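Local atomic coordinates of transcriptional regulator (AraC-type DNA-binding domain-containing proteins) (Chromobacterium violaceum, PDB entry 3OIO), a protein that probably binds specific DNA sequences as an AraC-type transcription factor, of which this chain is the helix-turn-helix DNA-binding part. Residues A[57-68]-A[81-90]. Sequence-based numbering, arbitrary orientation.
Sequences LELRLNRARQLL and ACGFSSGPHF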
# COMPACT_ATOMS: atom_id res chain seq x y z
N LEU A 57 2.85 1.74 -2.02
CA LEU A 57 2.41 0.67 -2.93
C LEU A 57 2.13 -0.61 -2.12
O LEU A 57 1.11 -1.28 -2.35
CB LEU A 57 3.47 0.40 -3.99
CG LEU A 57 3.12 -0.74 -4.97
CD1 LEU A 57 1.82 -0.45 -5.77
CD2 LEU A 57 4.34 -1.04 -5.93
N GLU A 58 3.03 -0.97 -1.19
CA GLU A 58 2.76 -2.15 -0.36
C GLU A 58 1.43 -2.04 0.39
O GLU A 58 0.68 -3.01 0.50
CB GLU A 58 3.85 -2.36 0.70
CG GLU A 58 5.23 -2.63 0.17
CD GLU A 58 6.21 -2.83 1.33
OE1 GLU A 58 5.91 -3.62 2.25
OE2 GLU A 58 7.26 -2.16 1.35
N LEU A 59 1.16 -0.86 0.92
CA LEU A 59 -0.06 -0.61 1.67
C LEU A 59 -1.29 -0.78 0.76
O LEU A 59 -2.25 -1.47 1.12
CB LEU A 59 0.04 0.81 2.22
CG LEU A 59 -0.98 1.39 3.15
CD1 LEU A 59 -0.43 2.70 3.73
CD2 LEU A 59 -2.23 1.61 2.33
N ARG A 60 -1.24 -0.18 -0.43
CA ARG A 60 -2.34 -0.28 -1.40
C ARG A 60 -2.54 -1.74 -1.86
O ARG A 60 -3.68 -2.18 -2.00
CB ARG A 60 -2.08 0.65 -2.60
CG ARG A 60 -2.22 2.16 -2.19
CD ARG A 60 -1.55 3.17 -3.18
NE ARG A 60 -1.85 2.70 -4.53
CZ ARG A 60 -1.01 2.65 -5.54
NH1 ARG A 60 -1.41 2.05 -6.68
NH2 ARG A 60 0.22 3.20 -5.42
N LEU A 61 -1.43 -2.47 -2.04
CA LEU A 61 -1.52 -3.90 -2.40
C LEU A 61 -2.14 -4.74 -1.28
O LEU A 61 -2.91 -5.68 -1.55
CB LEU A 61 -0.13 -4.46 -2.75
CG LEU A 61 0.33 -3.97 -4.14
CD1 LEU A 61 1.83 -4.32 -4.30
CD2 LEU A 61 -0.52 -4.51 -5.37
N ASN A 62 -1.81 -4.41 -0.01
CA ASN A 62 -2.45 -5.10 1.09
C ASN A 62 -3.93 -4.77 1.22
O ASN A 62 -4.72 -5.66 1.57
CB ASN A 62 -1.68 -4.85 2.41
CG ASN A 62 -0.54 -5.84 2.57
OD1 ASN A 62 -0.74 -6.99 3.01
ND2 ASN A 62 0.67 -5.42 2.17
N ARG A 63 -4.33 -3.52 0.94
CA ARG A 63 -5.76 -3.24 0.91
C ARG A 63 -6.42 -4.08 -0.21
O ARG A 63 -7.53 -4.63 -0.05
CB ARG A 63 -6.05 -1.73 0.73
CG ARG A 63 -7.55 -1.39 0.55
CD ARG A 63 -8.50 -1.88 1.66
NE ARG A 63 -8.13 -1.58 3.04
CZ ARG A 63 -8.48 -0.47 3.70
NH1 ARG A 63 -8.12 -0.30 4.98
NH2 ARG A 63 -9.16 0.50 3.08
N ALA A 64 -5.74 -4.19 -1.35
CA ALA A 64 -6.29 -4.98 -2.47
C ALA A 64 -6.47 -6.44 -2.03
O ALA A 64 -7.48 -7.11 -2.35
CB ALA A 64 -5.36 -4.89 -3.67
N ARG A 65 -5.49 -6.96 -1.30
CA ARG A 65 -5.59 -8.33 -0.80
C ARG A 65 -6.83 -8.49 0.09
O ARG A 65 -7.58 -9.50 -0.03
CB ARG A 65 -4.30 -8.71 -0.05
CG ARG A 65 -4.34 -10.11 0.58
CD ARG A 65 -2.97 -10.52 1.07
NE ARG A 65 -3.02 -11.84 1.67
CZ ARG A 65 -3.26 -12.08 2.98
NH1 ARG A 65 -3.46 -11.06 3.82
NH2 ARG A 65 -3.32 -13.33 3.45
N GLN A 66 -7.04 -7.52 0.99
CA GLN A 66 -8.24 -7.52 1.83
C GLN A 66 -9.52 -7.55 0.99
O GLN A 66 -10.45 -8.31 1.31
CB GLN A 66 -8.23 -6.35 2.84
CG GLN A 66 -7.07 -6.41 3.87
CD GLN A 66 -6.93 -5.15 4.75
OE1 GLN A 66 -6.87 -4.03 4.26
NE2 GLN A 66 -6.84 -5.35 6.04
N LEU A 67 -9.58 -6.76 -0.08
CA LEU A 67 -10.76 -6.72 -0.97
C LEU A 67 -10.94 -8.02 -1.78
O LEU A 67 -12.07 -8.45 -2.04
CB LEU A 67 -10.68 -5.50 -1.91
CG LEU A 67 -10.74 -4.13 -1.21
CD1 LEU A 67 -10.44 -3.03 -2.23
CD2 LEU A 67 -12.09 -3.87 -0.53
N LEU A 68 -9.83 -8.64 -2.15
CA LEU A 68 -9.87 -9.92 -2.85
C LEU A 68 -10.40 -11.01 -1.97
O LEU A 68 -11.05 -11.95 -2.46
CB LEU A 68 -8.48 -10.29 -3.34
CG LEU A 68 -8.04 -9.43 -4.55
CD1 LEU A 68 -6.53 -9.50 -4.68
CD2 LEU A 68 -8.74 -9.89 -5.86
N ALA A 81 -9.98 0.79 -7.06
CA ALA A 81 -10.22 1.21 -5.67
C ALA A 81 -8.94 1.35 -4.86
O ALA A 81 -8.94 2.00 -3.82
CB ALA A 81 -11.15 0.18 -4.98
N CYS A 82 -7.85 0.72 -5.32
CA CYS A 82 -6.60 0.78 -4.59
C CYS A 82 -5.58 1.63 -5.33
O CYS A 82 -4.38 1.54 -5.06
CB CYS A 82 -6.07 -0.63 -4.31
SG CYS A 82 -7.19 -1.56 -3.26
N GLY A 83 -6.06 2.46 -6.25
CA GLY A 83 -5.22 3.50 -6.87
C GLY A 83 -4.46 3.09 -8.12
O GLY A 83 -3.59 3.84 -8.58
N PHE A 84 -4.73 1.90 -8.65
CA PHE A 84 -4.05 1.40 -9.84
C PHE A 84 -4.72 1.96 -11.08
O PHE A 84 -5.88 2.36 -11.02
CB PHE A 84 -4.00 -0.14 -9.83
CG PHE A 84 -3.15 -0.65 -8.74
CD1 PHE A 84 -1.78 -0.83 -8.94
CD2 PHE A 84 -3.69 -0.87 -7.46
CE1 PHE A 84 -0.95 -1.26 -7.89
CE2 PHE A 84 -2.86 -1.31 -6.40
CZ PHE A 84 -1.48 -1.50 -6.64
N SER A 85 -4.04 2.02 -12.21
CA SER A 85 -4.72 2.58 -13.36
C SER A 85 -4.81 1.65 -14.52
O SER A 85 -5.13 2.08 -15.62
CB SER A 85 -4.10 3.88 -13.83
OG SER A 85 -5.12 4.67 -14.40
N SER A 86 -4.49 0.38 -14.30
CA SER A 86 -4.95 -0.64 -15.23
C SER A 86 -4.95 -1.98 -14.54
O SER A 86 -4.24 -2.18 -13.53
CB SER A 86 -4.09 -0.70 -16.50
OG SER A 86 -2.83 -1.32 -16.29
N GLY A 87 -5.73 -2.90 -15.12
CA GLY A 87 -5.74 -4.26 -14.67
C GLY A 87 -4.38 -4.91 -14.76
O GLY A 87 -3.93 -5.52 -13.77
N PRO A 88 -3.73 -4.85 -15.96
CA PRO A 88 -2.43 -5.49 -16.08
C PRO A 88 -1.43 -4.91 -15.09
O PRO A 88 -0.66 -5.66 -14.51
CB PRO A 88 -2.03 -5.26 -17.54
CG PRO A 88 -3.34 -5.20 -18.26
CD PRO A 88 -4.27 -4.48 -17.28
N HIS A 89 -1.44 -3.60 -14.87
CA HIS A 89 -0.52 -3.03 -13.88
C HIS A 89 -0.81 -3.55 -12.47
O HIS A 89 0.09 -3.96 -11.75
CB HIS A 89 -0.58 -1.51 -13.93
CG HIS A 89 0.30 -0.86 -12.91
ND1 HIS A 89 -0.18 0.07 -12.03
CD2 HIS A 89 1.62 -1.01 -12.64
CE1 HIS A 89 0.81 0.48 -11.25
NE2 HIS A 89 1.91 -0.16 -11.59
N PHE A 90 -2.08 -3.52 -12.08
CA PHE A 90 -2.45 -4.06 -10.77
C PHE A 90 -2.03 -5.53 -10.62
O PHE A 90 -1.39 -5.90 -9.63
CB PHE A 90 -3.95 -3.89 -10.55
CG PHE A 90 -4.46 -4.64 -9.36
CD1 PHE A 90 -3.88 -4.45 -8.09
CD2 PHE A 90 -5.53 -5.51 -9.49
CE1 PHE A 90 -4.34 -5.18 -6.97
CE2 PHE A 90 -6.01 -6.25 -8.38
CZ PHE A 90 -5.43 -6.07 -7.12
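Cys82 O is gripped by the Arg60 guanidinium. Arg60 NE donates to Cys82 O at 2.8 Å, nearly straight at 170° and in the plane of the guanidinium. Arg60 NH1 adds a weak bond to the same Cys82 O at 3.4 Å. The arginine chain bends at chi3 (42°), which brings the guanidinium round over Phe84. NH1 lies above the centre of the Phe84 ring, and Arg60 CZ stands 4.5 Å from the ring centroid, a cation-pi contact. The opposite face of Phe84 takes CD1 of Phe90, offset toward the rim, so the Phe84 ring has the Arg60 cation over one face and an atom of the Phe90 ring over the other. Leu61 CD2 reaches Phe84 CZ at 3.4 Å, and Leu57 CD1 touches the same end of the ring.

Further along helix 52-70, Cys82 SG packs over the backbone of Ala64 and meets Leu67 CD1 at 3.7 Å. Ala64 CB lies against Phe90 CE1 at 3.5 Å. Leu68 CD1 comes to the edge of the Phe90 ring, and Leu68 also packs on Ile75 and Ile78 of helix 75-81.

Gly83, with positive phi, is the C-prime residue of the Schellman motif that ends helix 75-81. Ser86 then N-caps helix 87-98: Ser86 OG accepts from His89 N at 3.0 Å. These two helices flank the turn of what is consistent with the second helix-turn-helix of an AraC-type domain, packed against the long linking helix. The contact thus ties the turn to that helix by a charged hydrogen bond from Arg60 to Cys82 O and by apolar contacts of Leu61, Ala64 and Leu67, and the bond probably helps hold the arginine cation over Phe84.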